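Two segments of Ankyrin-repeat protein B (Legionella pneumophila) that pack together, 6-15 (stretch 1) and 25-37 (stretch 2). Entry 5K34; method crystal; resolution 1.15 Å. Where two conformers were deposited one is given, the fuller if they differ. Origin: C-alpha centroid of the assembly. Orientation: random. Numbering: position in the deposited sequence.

Stretch 1 (6-15) IKRELWGNLM
Stretch 2 (25-37) EVKKILKKGIDPT

Stretch 1 is helical throughout, phi/psi staying near -63/-43 and N-H groups of Leu10 to Met15 bonding to the carbonyl four residues back, as in Leu14 N to Leu10 O at 2.8 Å. Stretch 2 opens as a helix running the other way, Glu25 to Leu30 having phi/psi near -63/-41, with Ile29 N to Glu25 O at 3.0 Å and Leu30 N to Val26 O at 2.9 Å. The two axes cross at -159° and approach to 9.6 Å. The CA atoms of Leu14 and Val26 lie 5.7 Å apart, those of Lys7 and Ile34 7.6 Å, which fixes the antiparallel register. A type I turn spans Leu30 to Gly33, with Lys31 at -65/-21 and Lys32 at -81/4, closed by Gly33 N to Leu30 O at 3.1 Å. Gly33 adopts phi/psi 104/11, where a CB would jam against the preceding carbonyl oxygen, so glycine suits this place. Ile34 (-81/130) and Asp35 (-89/110) are then extended; Pro36 and Thr37 have phi/psi of -74/-9 and -91/-13, and the chain bends there.

No hydrogen bond links the stretches; the contact as a whole buries 575 Å², both sides summed, and apolar side chains supply most of its close pairs. Leu14 (chi1 t, chi2 p) has the largest covered area of any residue here, 100 Å². Its CD1 meets Val26 CG1 (chi1 t) at 3.9 Å, and its CD2 lies 3.8 Å from Leu30 CD2 (m, t) and 3.9 Å from Ile34 CG2. Leu30 CD2 is also 3.9 Å from Leu14 CD1, so both methyls meet it. A branched leucine can thus touch several partners at once. The CA-to-CB bond of Ile29 (m, t) is directed toward stretch 1, its CG2 4.2 Å from Leu10 CB and 4.1 Å from Leu14 CB; its CD1 reaches the backbone, 3.6 Å from Leu14 N. The CA-to-CB bond of Leu10 (m, t) is likewise directed toward stretch 2, its CD1 4.3 Å from Ile34 CD1. Ile34 (m, m) extends the apolar surface beyond the helix of stretch 2.

Trp11 has its CA-to-CB bond directed away, yet chi1 t and chi2 -88° bring the indole back. Ile34 CG2 sits at the ring edge, 3.8 Å from CE3, and Asp35 O lies near the ring plane, 3.8 Å from CZ3. Pro36 O is 3.9 Å from CH2 and is buried here without a polar partner.

At the exposed margin, long side chains offer methylenes as well as charge. Lys7 (m, m, t, t) places CD 3.4 Å from Ile34 CD1 and NZ 3.0 Å from Lys32 O, but the poor angle excludes a hydrogen bond. Lys32 (m, t, t, m) lays CD 3.8 Å from Leu10 CD2 before its end leads away.

Within stretch 2, the CA-to-CB bond of Asp35 (chi1 t) is directed away from stretch 1, and OD1 accepts a hydrogen bond from Thr37 N, 2.9 Å long, tying Thr37 N back to the Asp35 side chain; Thr37 has chi1 p.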

# COMPACT_ATOMS: atom_id res chain seq x y z
N ILE A 6 6.38 10.43 18.30
CA ILE A 6 5.95 11.26 17.19
C ILE A 6 5.92 10.46 15.87
O ILE A 6 4.92 10.55 15.15
CB ILE A 6 6.78 12.56 17.01
CG1 ILE A 6 6.92 13.30 18.34
CG2 ILE A 6 6.08 13.49 16.03
CD1 ILE A 6 8.01 14.36 18.32
N LYS A 7 6.99 9.71 15.57
CA LYS A 7 7.06 8.91 14.35
C LYS A 7 5.98 7.83 14.38
O LYS A 7 5.36 7.55 13.35
CB LYS A 7 8.47 8.29 14.10
CG LYS A 7 9.62 9.27 13.73
CD LYS A 7 9.23 10.34 12.70
CE LYS A 7 10.34 11.36 12.48
NZ LYS A 7 9.97 12.22 11.32
N ARG A 8 5.72 7.21 15.52
CA ARG A 8 4.67 6.19 15.58
C ARG A 8 3.30 6.80 15.39
O ARG A 8 2.45 6.17 14.71
CB ARG A 8 4.76 5.45 16.94
CG ARG A 8 5.87 4.46 16.97
CD ARG A 8 5.98 3.82 18.35
NE ARG A 8 6.96 2.75 18.28
CZ ARG A 8 7.29 1.97 19.31
NH1 ARG A 8 6.73 2.17 20.49
NH2 ARG A 8 8.19 1.02 19.12
N GLU A 9 3.01 7.97 15.94
CA GLU A 9 1.73 8.63 15.73
C GLU A 9 1.56 8.99 14.27
O GLU A 9 0.50 8.76 13.69
CB GLU A 9 1.61 9.88 16.62
CG GLU A 9 0.40 10.77 16.37
CD GLU A 9 0.38 12.08 17.19
OE1 GLU A 9 1.45 12.53 17.68
OE2 GLU A 9 -0.74 12.63 17.35
N LEU A 10 2.62 9.55 13.64
CA LEU A 10 2.56 9.84 12.22
C LEU A 10 2.35 8.58 11.40
O LEU A 10 1.57 8.63 10.44
CB LEU A 10 3.84 10.54 11.75
CG LEU A 10 4.06 12.01 12.20
CD1 LEU A 10 5.48 12.43 11.86
CD2 LEU A 10 3.05 12.90 11.51
N TRP A 11 3.04 7.50 11.74
CA TRP A 11 2.87 6.26 10.96
C TRP A 11 1.41 5.77 11.03
O TRP A 11 0.84 5.37 10.01
CB TRP A 11 3.80 5.16 11.47
CG TRP A 11 3.69 3.89 10.68
CD1 TRP A 11 2.82 2.85 10.89
CD2 TRP A 11 4.44 3.56 9.52
NE1 TRP A 11 3.00 1.89 9.92
CE2 TRP A 11 4.01 2.28 9.08
CE3 TRP A 11 5.47 4.21 8.81
CZ2 TRP A 11 4.56 1.65 7.97
CZ3 TRP A 11 6.00 3.57 7.69
CH2 TRP A 11 5.57 2.31 7.30
N GLY A 12 0.82 5.76 12.23
CA GLY A 12 -0.58 5.33 12.32
C GLY A 12 -1.51 6.20 11.51
O GLY A 12 -2.41 5.69 10.83
N ASN A 13 -1.28 7.52 11.53
CA ASN A 13 -2.10 8.43 10.74
C ASN A 13 -1.87 8.21 9.24
O ASN A 13 -2.80 8.37 8.43
CB ASN A 13 -1.78 9.88 11.12
CG ASN A 13 -2.34 10.26 12.45
OD1 ASN A 13 -3.21 9.59 13.00
ND2 ASN A 13 -1.87 11.38 12.98
N LEU A 14 -0.64 7.87 8.86
CA LEU A 14 -0.28 7.55 7.46
C LEU A 14 -1.04 6.32 6.98
O LEU A 14 -1.55 6.29 5.85
CB LEU A 14 1.21 7.32 7.38
CG LEU A 14 1.80 6.82 6.08
CD1 LEU A 14 1.55 7.82 4.95
CD2 LEU A 14 3.29 6.56 6.27
N MET A 15 -1.10 5.25 7.76
CA MET A 15 -1.87 4.05 7.43
C MET A 15 -3.34 4.41 7.20
O MET A 15 -3.95 3.95 6.22
CB MET A 15 -1.74 3.02 8.53
CG MET A 15 -0.33 2.43 8.63
SD MET A 15 0.18 1.44 7.23
CE MET A 15 -0.78 -0.06 7.54
N GLU A 25 -3.12 14.01 2.44
CA GLU A 25 -2.63 13.83 3.80
C GLU A 25 -1.47 12.87 3.85
O GLU A 25 -0.50 13.13 4.57
CB GLU A 25 -3.78 13.36 4.70
CG GLU A 25 -3.40 13.21 6.16
CD GLU A 25 -3.06 14.53 6.85
OE1 GLU A 25 -3.29 15.62 6.27
OE2 GLU A 25 -2.59 14.47 8.01
N VAL A 26 -1.51 11.76 3.08
CA VAL A 26 -0.27 10.90 2.87
C VAL A 26 0.96 11.76 2.50
O VAL A 26 2.01 11.64 3.11
CB VAL A 26 -0.51 9.84 1.77
CG1 VAL A 26 0.81 9.14 1.37
CG2 VAL A 26 -1.54 8.80 2.22
N LYS A 27 0.81 12.62 1.49
CA LYS A 27 1.96 13.44 1.03
C LYS A 27 2.45 14.36 2.14
O LYS A 27 3.66 14.53 2.33
CB LYS A 27 1.55 14.24 -0.21
CG LYS A 27 1.45 13.40 -1.46
CD LYS A 27 0.87 14.25 -2.61
CE LYS A 27 0.83 13.56 -3.96
NZ LYS A 27 0.17 14.34 -5.05
N LYS A 28 1.51 14.95 2.86
CA LYS A 28 1.90 15.83 4.00
C LYS A 28 2.68 15.11 5.06
O LYS A 28 3.69 15.65 5.62
CB LYS A 28 0.67 16.45 4.64
CG LYS A 28 0.05 17.56 3.86
CD LYS A 28 -1.09 18.17 4.67
CE LYS A 28 -0.74 18.10 6.14
NZ LYS A 28 -0.09 19.33 6.73
N ILE A 29 2.28 13.89 5.39
CA ILE A 29 3.00 13.11 6.39
C ILE A 29 4.37 12.68 5.87
O ILE A 29 5.38 12.75 6.61
CB ILE A 29 2.16 11.89 6.85
CG1 ILE A 29 0.91 12.36 7.58
CG2 ILE A 29 3.03 10.94 7.69
CD1 ILE A 29 -0.13 11.27 7.76
N LEU A 30 4.46 12.25 4.62
CA LEU A 30 5.77 11.79 4.09
C LEU A 30 6.76 12.96 3.99
O LEU A 30 7.97 12.70 4.09
CB LEU A 30 5.59 11.06 2.76
CG LEU A 30 4.73 9.78 2.87
CD1 LEU A 30 4.69 9.10 1.55
CD2 LEU A 30 5.22 8.83 3.96
N LYS A 31 6.27 14.19 3.86
CA LYS A 31 7.19 15.36 3.85
C LYS A 31 7.89 15.50 5.19
O LYS A 31 8.92 16.19 5.25
CB LYS A 31 6.39 16.61 3.62
CG LYS A 31 6.22 17.00 2.18
CD LYS A 31 6.26 18.53 2.26
CE LYS A 31 5.54 19.24 1.14
NZ LYS A 31 5.52 20.71 1.49
N LYS A 32 7.35 14.94 6.27
CA LYS A 32 7.96 15.03 7.63
C LYS A 32 9.08 14.02 7.79
O LYS A 32 9.65 13.90 8.88
CB LYS A 32 6.89 14.87 8.72
CG LYS A 32 5.80 15.91 8.67
CD LYS A 32 4.80 15.81 9.81
CE LYS A 32 3.72 16.87 9.67
NZ LYS A 32 4.34 18.20 9.35
N GLY A 33 9.41 13.28 6.74
CA GLY A 33 10.60 12.43 6.76
C GLY A 33 10.36 10.94 6.92
O GLY A 33 11.30 10.19 7.19
N ILE A 34 9.13 10.48 6.82
CA ILE A 34 8.81 9.06 6.96
C ILE A 34 9.09 8.35 5.62
O ILE A 34 8.62 8.77 4.56
CB ILE A 34 7.31 8.90 7.35
CG1 ILE A 34 6.94 9.71 8.64
CG2 ILE A 34 6.93 7.41 7.31
CD1 ILE A 34 7.63 9.22 9.90
N ASP A 35 9.83 7.26 5.68
CA ASP A 35 10.05 6.39 4.55
C ASP A 35 8.92 5.34 4.53
O ASP A 35 8.87 4.44 5.41
CB ASP A 35 11.42 5.71 4.65
CG ASP A 35 11.70 4.78 3.50
OD1 ASP A 35 10.79 4.41 2.70
OD2 ASP A 35 12.88 4.34 3.34
N PRO A 36 8.00 5.43 3.55
CA PRO A 36 6.81 4.56 3.63
C PRO A 36 7.13 3.11 3.29
O PRO A 36 6.24 2.24 3.43
CB PRO A 36 5.88 5.18 2.56
CG PRO A 36 6.85 5.73 1.54
CD PRO A 36 8.00 6.30 2.36
N THR A 37 8.33 2.82 2.80
CA THR A 37 8.67 1.46 2.36
C THR A 37 9.28 0.63 3.50
O THR A 37 9.44 -0.61 3.32
CB THR A 37 9.69 1.47 1.18
OG1 THR A 37 11.00 1.86 1.68
CG2 THR A 37 9.27 2.42 0.09